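Long-range contacts in sensor protein (Thermotoga maritima, PDB 3A0S), which probably uses ATP to phosphorylate a protein histidine in two-component signalling, and is represented here by its PAS domain: residues A[72-77]-A[90-95]; A[4-9]-A[19-24]; A[8-13]-A[86-91]. One frame throughout, in Å; residues are numbered along the deposited sequence. Where two conformers were deposited one is given.

All three contacts lie on one antiparallel sheet of the PAS domain. Contacts 1 and 3 share strand 87-95, and contacts 2 and 3 share strand 4-9. Contact 1 pairs 87-95 with 70-80, contact 3 pairs its other edge with 4-9, and contact 2 sets helix 19-25 against the start of 4-9. The centres of contacts 1 and 2 are about 10 Å apart. Contact 3 lies about 14 Å from contact 1 and 15 Å from contact 2. F72 of contact 1 packs on L24 of contact 2. Both side chains come within about 4 Å of a bound di(hydroxyethyl)ether, probably from the crystallisation liquor.

Contact 1 of 3, residues A[72-77]-A[90-95]; sequences FNIRFS and VIITID
I92 and I74 meet methyl to methyl, with CG2 of I92 3.6 Å from CG2 of I74. The two side chains lie side by side on the sheet face that also carries F76 and I94. CG2 of I92 sits over one face of the F76 ring. I92 CG1, anti to the carbonyl carbon (chi1 -52°), lies 3.9 Å from F76 CD2. V90 CG1 comes to the edge of the same ring, near its plane. I94 divides its branches: CG1 packs on I74, and CG2 lies 3.7 Å from F72 CD1. An alanine at I92 would probably open a gap beside I74 and leave the F76 ring less firmly held.

Strands 70-80 and 87-95 form an antiparallel hairpin in the PAS sheet. N73/D95, R75/T93 and S77/I91 are its hydrogen-bonded pairs, with two bonds each. R75 N donates to T93 O at 2.9 Å, nearly straight (168°).

These six residues point to the opposite face. Water 1 gathers three oxygens there: T93 OG1 at 2.7 Å, I91 O at 2.9 Å and S77 OG at 3.1 Å. D95 OD1 accepts from T3 N.

The hairpin is therefore two-sided. Its apolar face packs against helix 44-56 through F76 and against helix 19-25 through I94, while the more polar face, which also carries I91, holds water 1 between the strands.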
loop_
_atom_site.group_PDB
_atom_site.type_symbol
_atom_site.label_atom_id
_atom_site.label_comp_id
_atom_site.label_asym_id
_atom_site.label_seq_id
_atom_site.Cartn_x
_atom_site.Cartn_y
_atom_site.Cartn_z
ATOM N N PHE A 72 -2.156 -9.935 9.736
ATOM C CA PHE A 72 -0.987 -9.502 8.976
ATOM C C PHE A 72 -0.236 -8.356 9.639
ATOM O O PHE A 72 -0.847 -7.514 10.325
ATOM C CB PHE A 72 -1.429 -9.050 7.575
ATOM C CG PHE A 72 -1.998 -10.145 6.751
ATOM C CD1 PHE A 72 -1.169 -10.945 5.981
ATOM C CD2 PHE A 72 -3.376 -10.400 6.764
ATOM C CE1 PHE A 72 -1.684 -11.984 5.227
ATOM C CE2 PHE A 72 -3.902 -11.450 6.035
ATOM C CZ PHE A 72 -3.078 -12.235 5.246
ATOM N N ASN A 73 1.078 -8.314 9.372
ATOM C CA ASN A 73 1.898 -7.122 9.566
ATOM C C ASN A 73 1.705 -6.229 8.329
ATOM O O ASN A 73 1.734 -6.699 7.197
ATOM C CB ASN A 73 3.380 -7.467 9.573
ATOM C CG ASN A 73 3.820 -8.328 10.732
ATOM O OD1 ASN A 73 3.108 -8.519 11.713
ATOM N ND2 ASN A 73 5.048 -8.843 10.621
ATOM N N ILE A 74 1.535 -4.935 8.534
ATOM C CA ILE A 74 1.510 -4.002 7.409
ATOM C C ILE A 74 2.459 -2.838 7.695
ATOM O O ILE A 74 2.361 -2.185 8.739
ATOM C CB ILE A 74 0.086 -3.500 7.098
ATOM C CG1 ILE A 74 -0.882 -4.676 6.907
ATOM C CG2 ILE A 74 0.084 -2.571 5.872
ATOM C CD1 ILE A 74 -2.298 -4.283 6.492
ATOM N N ARG A 75 3.390 -2.575 6.778
ATOM C CA ARG A 75 4.273 -1.419 6.940
ATOM C C ARG A 75 3.914 -0.413 5.872
ATOM O O ARG A 75 3.649 -0.774 4.728
ATOM C CB ARG A 75 5.741 -1.828 6.774
ATOM C CG ARG A 75 6.758 -0.678 6.921
ATOM C CD ARG A 75 8.199 -1.202 6.925
ATOM N NE ARG A 75 8.551 -1.851 5.659
ATOM C CZ ARG A 75 9.224 -2.996 5.554
ATOM N NH1 ARG A 75 9.637 -3.642 6.636
ATOM N NH2 ARG A 75 9.503 -3.496 4.360
ATOM N N PHE A 76 3.913 0.856 6.260
ATOM C CA PHE A 76 3.688 1.974 5.354
ATOM C C PHE A 76 4.919 2.854 5.379
ATOM O O PHE A 76 5.290 3.402 6.435
ATOM C CB PHE A 76 2.506 2.807 5.836
ATOM C CG PHE A 76 1.212 2.060 5.946
ATOM C CD1 PHE A 76 0.927 1.232 7.030
ATOM C CD2 PHE A 76 0.254 2.233 4.977
ATOM C CE1 PHE A 76 -0.309 0.585 7.120
ATOM C CE2 PHE A 76 -0.965 1.596 5.050
ATOM C CZ PHE A 76 -1.266 0.786 6.116
ATOM N N SER A 77 5.534 3.025 4.216
ATOM C CA SER A 77 6.787 3.775 4.131
ATOM C C SER A 77 6.701 4.902 3.104
ATOM O O SER A 77 6.717 4.634 1.912
ATOM C CB SER A 77 7.901 2.833 3.690
ATOM O OG SER A 77 7.986 1.685 4.542
ATOM N N VAL A 90 3.811 6.304 -1.037
ATOM C CA VAL A 90 3.919 5.419 0.131
ATOM C C VAL A 90 3.976 3.967 -0.378
ATOM O O VAL A 90 3.132 3.566 -1.183
ATOM C CB VAL A 90 2.698 5.607 1.053
ATOM C CG1 VAL A 90 2.714 4.569 2.184
ATOM C CG2 VAL A 90 2.628 7.036 1.630
ATOM N N ILE A 91 4.956 3.212 0.098
ATOM C CA ILE A 91 5.074 1.776 -0.166
ATOM C C ILE A 91 4.407 1.031 0.993
ATOM O O ILE A 91 4.650 1.304 2.177
ATOM C CB ILE A 91 6.538 1.341 -0.285
ATOM C CG1 ILE A 91 7.235 2.109 -1.409
ATOM C CG2 ILE A 91 6.593 -0.175 -0.547
ATOM C CD1 ILE A 91 8.764 2.233 -1.230
ATOM N N ILE A 92 3.496 0.124 0.636
ATOM C CA ILE A 92 2.791 -0.698 1.604
ATOM C C ILE A 92 3.252 -2.153 1.431
ATOM O O ILE A 92 3.188 -2.711 0.337
ATOM C CB ILE A 92 1.271 -0.564 1.406
ATOM C CG1 ILE A 92 0.877 0.921 1.403
ATOM C CG2 ILE A 92 0.530 -1.349 2.493
ATOM C CD1 ILE A 92 -0.610 1.104 1.010
ATOM N N THR A 93 3.743 -2.739 2.521
ATOM C CA THR A 93 4.269 -4.110 2.497
ATOM C C THR A 93 3.476 -4.919 3.502
ATOM O O THR A 93 3.432 -4.543 4.680
ATOM C CB THR A 93 5.785 -4.146 2.897
ATOM O OG1 THR A 93 6.483 -3.214 2.082
ATOM C CG2 THR A 93 6.388 -5.559 2.649
ATOM N N ILE A 94 2.907 -6.028 3.036
ATOM C CA ILE A 94 1.999 -6.866 3.840
ATOM C C ILE A 94 2.620 -8.248 3.985
ATOM O O ILE A 94 2.970 -8.901 2.983
ATOM C CB ILE A 94 0.594 -6.976 3.192
ATOM C CG1 ILE A 94 0.031 -5.565 3.043
ATOM C CG2 ILE A 94 -0.325 -7.848 4.065
ATOM C CD1 ILE A 94 -1.246 -5.471 2.310
ATOM N N ASP A 95 2.756 -8.683 5.231
ATOM C CA ASP A 95 3.370 -9.985 5.540
ATOM C C ASP A 95 2.529 -10.749 6.538
ATOM O O ASP A 95 1.936 -10.136 7.411
ATOM C CB ASP A 95 4.738 -9.823 6.222
ATOM C CG ASP A 95 5.703 -8.960 5.431
ATOM O OD1 ASP A 95 5.900 -9.259 4.239
ATOM O OD2 ASP A 95 6.246 -8.006 6.003
HETATM O O HOH W 1 6.519 -0.716 3.220
HETATM O O HOH W 2 9.775 -3.584 1.241
#

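Contact 2 of 3, residues A[4-9]-A[19-24]; sequences AIITLS and KKAEQL
A4 and A21 bring strand 4-9 and helix 19-25 close together, because each offers only a methyl group. Their CB atoms are 4.3 Å apart, and the short segments approach to 6.0 Å between axes, with 108° between their directions.

Apolar contacts carry the joint. CB of A4 rests against the helix backbone, 3.8 Å from A21 N. L24 closes on the same methyl. From CG, set anti to the backbone N (chi1 -179°), the CD2 branch of L24 reaches A4 CB at 4.0 Å. A21 CB faces the strand backbone, 3.8 Å from I5 O, and I6 CG1 touches it more loosely. K20 takes part through the root of its side chain, where CB lies 3.7 Å from A4 CA. Its chain then bends at chi2 (-72°) and leads away, and NZ donates a hydrogen bond to E2 O.

Polar links lie around this apolar joint. N18 OD1 accepts from both I5 N and A21 N, so one oxygen ties the strand to the first turn of the helix. The salt bridge between K19 NZ and E22 OE1 is a bond within the helix, away from the strand.

The helix follows the hairpin of strands 4-9 and 14-17 and folds back over its start. A4 also packs on I94 of strand 87-95. L24 reaches further across the sheet, touching I94 and then F72 and R70 of strand 70-80.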
loop_
_atom_site.group_PDB
_atom_site.type_symbol
_atom_site.label_atom_id
_atom_site.label_comp_id
_atom_site.label_asym_id
_atom_site.label_seq_id
_atom_site.Cartn_x
_atom_site.Cartn_y
_atom_site.Cartn_z
ATOM N N ALA A 4 3.772 -9.015 -0.007
ATOM C CA ALA A 4 2.779 -8.407 -0.915
ATOM C C ALA A 4 3.062 -6.912 -0.891
ATOM O O ALA A 4 3.133 -6.305 0.191
ATOM C CB ALA A 4 1.398 -8.696 -0.422
ATOM N N ILE A 5 3.272 -6.317 -2.051
ATOM C CA ILE A 5 3.665 -4.909 -2.127
ATOM C C ILE A 5 2.623 -4.164 -2.951
ATOM O O ILE A 5 2.316 -4.561 -4.097
ATOM C CB ILE A 5 5.022 -4.723 -2.798
ATOM C CG1 ILE A 5 6.086 -5.312 -1.883
ATOM C CG2 ILE A 5 5.314 -3.237 -3.109
ATOM C CD1 ILE A 5 7.512 -5.469 -2.498
ATOM N N ILE A 6 2.121 -3.062 -2.378
ATOM C CA ILE A 6 1.297 -2.108 -3.079
ATOM C C ILE A 6 1.987 -0.763 -2.898
ATOM O O ILE A 6 2.238 -0.332 -1.761
ATOM C CB ILE A 6 -0.068 -2.041 -2.407
ATOM C CG1 ILE A 6 -0.770 -3.414 -2.357
ATOM C CG2 ILE A 6 -0.978 -1.009 -3.135
ATOM C CD1 ILE A 6 -2.056 -3.432 -1.510
ATOM N N THR A 7 2.341 -0.114 -4.004
ATOM C CA THR A 7 2.943 1.212 -3.898
ATOM C C THR A 7 1.946 2.233 -4.416
ATOM O O THR A 7 1.279 1.984 -5.458
ATOM C CB THR A 7 4.216 1.310 -4.758
ATOM O OG1 THR A 7 5.106 0.297 -4.318
ATOM C CG2 THR A 7 4.920 2.659 -4.575
ATOM N N LEU A 8 1.829 3.337 -3.687
ATOM C CA LEU A 8 0.874 4.408 -4.031
ATOM C C LEU A 8 1.647 5.673 -4.367
ATOM O O LEU A 8 2.684 5.947 -3.768
ATOM C CB LEU A 8 -0.013 4.752 -2.840
ATOM C CG LEU A 8 -0.827 3.597 -2.282
ATOM C CD1 LEU A 8 -1.757 4.131 -1.246
ATOM C CD2 LEU A 8 -1.669 2.896 -3.353
ATOM N N SER A 9 1.136 6.428 -5.327
ATOM C CA SER A 9 1.664 7.751 -5.648
ATOM C C SER A 9 1.199 8.740 -4.586
ATOM O O SER A 9 0.373 8.429 -3.734
ATOM C CB SER A 9 1.192 8.196 -7.025
ATOM O OG SER A 9 -0.187 8.547 -6.995
ATOM N N LYS A 19 3.370 -9.666 -7.684
ATOM C CA LYS A 19 2.737 -10.952 -7.818
ATOM C C LYS A 19 2.219 -11.513 -6.487
ATOM O O LYS A 19 1.187 -12.176 -6.475
ATOM C CB LYS A 19 3.660 -11.947 -8.539
ATOM C CG LYS A 19 3.825 -11.628 -10.025
ATOM C CD LYS A 19 2.861 -12.436 -10.902
ATOM C CE LYS A 19 2.580 -11.698 -12.222
ATOM N NZ LYS A 19 1.284 -12.135 -12.821
ATOM N N LYS A 20 2.874 -11.193 -5.366
ATOM C CA LYS A 20 2.396 -11.600 -4.042
ATOM C C LYS A 20 1.078 -10.917 -3.711
ATOM O O LYS A 20 0.193 -11.529 -3.136
ATOM C CB LYS A 20 3.458 -11.362 -2.955
ATOM C CG LYS A 20 4.658 -12.324 -3.077
ATOM C CD LYS A 20 4.299 -13.775 -2.675
ATOM C CE LYS A 20 5.560 -14.654 -2.738
ATOM N NZ LYS A 20 6.483 -14.255 -1.659
ATOM N N ALA A 21 0.963 -9.652 -4.092
ATOM C CA ALA A 21 -0.320 -8.947 -3.904
ATOM C C ALA A 21 -1.429 -9.547 -4.764
ATOM O O ALA A 21 -2.565 -9.705 -4.309
ATOM C CB ALA A 21 -0.163 -7.440 -4.173
ATOM N N GLU A 22 -1.069 -9.966 -5.974
ATOM C CA GLU A 22 -2.025 -10.693 -6.851
ATOM C C GLU A 22 -2.516 -11.971 -6.185
ATOM O O GLU A 22 -3.721 -12.259 -6.187
ATOM C CB GLU A 22 -1.414 -11.015 -8.211
ATOM C CG GLU A 22 -1.135 -9.793 -9.070
ATOM C CD GLU A 22 -0.549 -10.133 -10.428
ATOM O OE1 GLU A 22 -0.076 -11.280 -10.579
ATOM O OE2 GLU A 22 -0.540 -9.270 -11.339
ATOM N N GLN A 23 -1.593 -12.729 -5.621
ATOM C CA GLN A 23 -1.911 -13.999 -4.970
ATOM C C GLN A 23 -2.715 -13.815 -3.688
ATOM O O GLN A 23 -3.656 -14.585 -3.426
ATOM C CB GLN A 23 -0.627 -14.804 -4.704
ATOM C CG GLN A 23 0.065 -15.251 -5.988
ATOM C CD GLN A 23 1.486 -15.767 -5.765
ATOM O OE1 GLN A 23 2.173 -16.153 -6.720
ATOM N NE2 GLN A 23 1.927 -15.804 -4.506
ATOM N N LEU A 24 -2.401 -12.776 -2.928
ATOM C CA LEU A 24 -3.017 -12.536 -1.645
ATOM C C LEU A 24 -4.421 -11.994 -1.844
ATOM O O LEU A 24 -5.382 -12.400 -1.155
ATOM C CB LEU A 24 -2.193 -11.543 -0.824
ATOM C CG LEU A 24 -2.755 -11.247 0.563
ATOM C CD1 LEU A 24 -2.960 -12.517 1.391
ATOM C CD2 LEU A 24 -1.868 -10.244 1.287
#

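Contact 3 of 3, residues A[8-13]-A[86-91]; sequences LSKDGR and LLEGVI
K10 reaches from the turn after strand 4-9 to E88 at the start of strand 87-95. Its CB lies 3.9 Å from E88 O. CG sits between the backbone N and the carbonyl carbon (chi1 61°). K10 CD passes L87 O at 3.8 Å. CE lies between L87 O and, in the given conformer, E88 OE2. At the tip, NZ forms a salt bridge of 2.7 Å with E88 OE2, met from above the carboxylate plane (44° out of it). L86 CD1 flanks K10 NZ at 4.0 Å. Water 3 joins K10 N to E88 OE1. The salt bridge and this water link hold for the E88 conformer given and are uncertain in the other.

Earlier on strand 4-9, L8 and V90 form an antiparallel hydrogen-bonded pair, their backbones exchanging two bonds. It joins the first and last strands of the PAS sheet. A CB on G89 would run into L8 O, and its backbone angles also call for glycine. S9 starts a type I turn ending at G12, and its OG accepts from D11 N in an ST turn and from R13 N.

Buried main-chain bonding thus gives way to an ion pair nearer the surface, beyond the end of strand 4-9, which is probably less fixed, since E88 has two conformers.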
loop_
_atom_site.group_PDB
_atom_site.type_symbol
_atom_site.label_atom_id
_atom_site.label_comp_id
_atom_site.label_asym_id
_atom_site.label_seq_id
_atom_site.Cartn_x
_atom_site.Cartn_y
_atom_site.Cartn_z
ATOM N N LEU A 8 1.829 3.337 -3.687
ATOM C CA LEU A 8 0.874 4.408 -4.031
ATOM C C LEU A 8 1.647 5.673 -4.367
ATOM O O LEU A 8 2.684 5.947 -3.768
ATOM C CB LEU A 8 -0.013 4.752 -2.840
ATOM C CG LEU A 8 -0.827 3.597 -2.282
ATOM C CD1 LEU A 8 -1.757 4.131 -1.246
ATOM C CD2 LEU A 8 -1.669 2.896 -3.353
ATOM N N SER A 9 1.136 6.428 -5.327
ATOM C CA SER A 9 1.664 7.751 -5.648
ATOM C C SER A 9 1.199 8.740 -4.586
ATOM O O SER A 9 0.373 8.429 -3.734
ATOM C CB SER A 9 1.192 8.196 -7.025
ATOM O OG SER A 9 -0.187 8.547 -6.995
ATOM N N LYS A 10 1.680 9.986 -4.700
ATOM C CA LYS A 10 1.262 11.043 -3.765
ATOM C C LYS A 10 -0.203 11.437 -3.950
ATOM O O LYS A 10 -0.799 12.112 -3.110
ATOM C CB LYS A 10 2.172 12.269 -3.893
ATOM C CG LYS A 10 2.167 12.930 -5.246
ATOM C CD LYS A 10 2.922 14.281 -5.177
ATOM C CE LYS A 10 4.334 14.164 -5.567
ATOM N NZ LYS A 10 4.838 15.306 -6.442
ATOM N N ASP A 11 -0.811 10.963 -5.036
ATOM C CA ASP A 11 -2.246 11.121 -5.200
ATOM C C ASP A 11 -3.067 9.904 -4.831
ATOM O O ASP A 11 -4.278 9.890 -5.074
ATOM C CB ASP A 11 -2.559 11.561 -6.619
ATOM C CG ASP A 11 -1.878 12.856 -6.959
ATOM O OD1 ASP A 11 -2.201 13.887 -6.344
ATOM O OD2 ASP A 11 -0.990 12.830 -7.794
ATOM N N GLY A 12 -2.430 8.892 -4.269
ATOM C CA GLY A 12 -3.142 7.701 -3.830
ATOM C C GLY A 12 -3.322 6.641 -4.895
ATOM O O GLY A 12 -4.078 5.678 -4.669
ATOM N N ARG A 13 -2.679 6.794 -6.048
ATOM C CA ARG A 13 -2.817 5.857 -7.171
ATOM C C ARG A 13 -1.854 4.708 -7.078
ATOM O O ARG A 13 -0.679 4.875 -6.760
ATOM C CB ARG A 13 -2.562 6.564 -8.500
ATOM C CG ARG A 13 -3.483 7.738 -8.624
ATOM C CD ARG A 13 -3.701 8.163 -9.999
ATOM N NE ARG A 13 -4.723 9.224 -9.970
ATOM C CZ ARG A 13 -6.037 9.064 -10.095
ATOM N NH1 ARG A 13 -6.596 7.855 -10.283
ATOM N NH2 ARG A 13 -6.821 10.146 -10.058
ATOM N N LEU A 86 11.146 15.372 -3.956
ATOM C CA LEU A 86 9.754 15.468 -3.568
ATOM C C LEU A 86 9.275 14.182 -2.939
ATOM O O LEU A 86 9.658 13.086 -3.367
ATOM C CB LEU A 86 8.862 15.767 -4.773
ATOM C CG LEU A 86 9.117 17.116 -5.406
ATOM C CD1 LEU A 86 8.372 17.207 -6.736
ATOM C CD2 LEU A 86 8.635 18.255 -4.473
ATOM N N LEU A 87 8.420 14.314 -1.924
ATOM C CA LEU A 87 7.662 13.178 -1.402
ATOM C C LEU A 87 6.784 12.644 -2.504
ATOM O O LEU A 87 5.923 13.384 -2.997
ATOM C CB LEU A 87 6.812 13.609 -0.209
ATOM C CG LEU A 87 7.548 13.515 1.117
ATOM C CD1 LEU A 87 6.808 14.300 2.226
ATOM C CD2 LEU A 87 7.765 12.053 1.531
ATOM N N GLU A 88 6.982 11.383 -2.900
ATOM C CA GLU A 88 6.339 10.843 -4.101
ATOM C C GLU A 88 5.306 9.729 -3.845
ATOM O O GLU A 88 4.612 9.311 -4.773
ATOM C CB GLU A 88 7.322 10.487 -5.215
ATOM C CG GLU A 88 7.833 11.721 -5.984
ATOM C CD GLU A 88 6.749 12.438 -6.794
ATOM O OE1 GLU A 88 5.732 11.808 -7.142
ATOM O OE2 GLU A 88 6.918 13.643 -7.069
ATOM N N GLY A 89 5.161 9.285 -2.602
ATOM C CA GLY A 89 4.112 8.303 -2.326
ATOM C C GLY A 89 4.456 7.466 -1.127
ATOM O O GLY A 89 5.237 7.874 -0.282
ATOM N N VAL A 90 3.811 6.304 -1.037
ATOM C CA VAL A 90 3.919 5.419 0.131
ATOM C C VAL A 90 3.976 3.967 -0.378
ATOM O O VAL A 90 3.132 3.566 -1.183
ATOM C CB VAL A 90 2.698 5.607 1.053
ATOM C CG1 VAL A 90 2.714 4.569 2.184
ATOM C CG2 VAL A 90 2.628 7.036 1.630
ATOM N N ILE A 91 4.956 3.212 0.098
ATOM C CA ILE A 91 5.074 1.776 -0.166
ATOM C C ILE A 91 4.407 1.031 0.993
ATOM O O ILE A 91 4.650 1.304 2.177
ATOM C CB ILE A 91 6.538 1.341 -0.285
ATOM C CG1 ILE A 91 7.235 2.109 -1.409
ATOM C CG2 ILE A 91 6.593 -0.175 -0.547
ATOM C CD1 ILE A 91 8.764 2.233 -1.230
HETATM O O HOH W 3 3.617 10.313 -7.278
#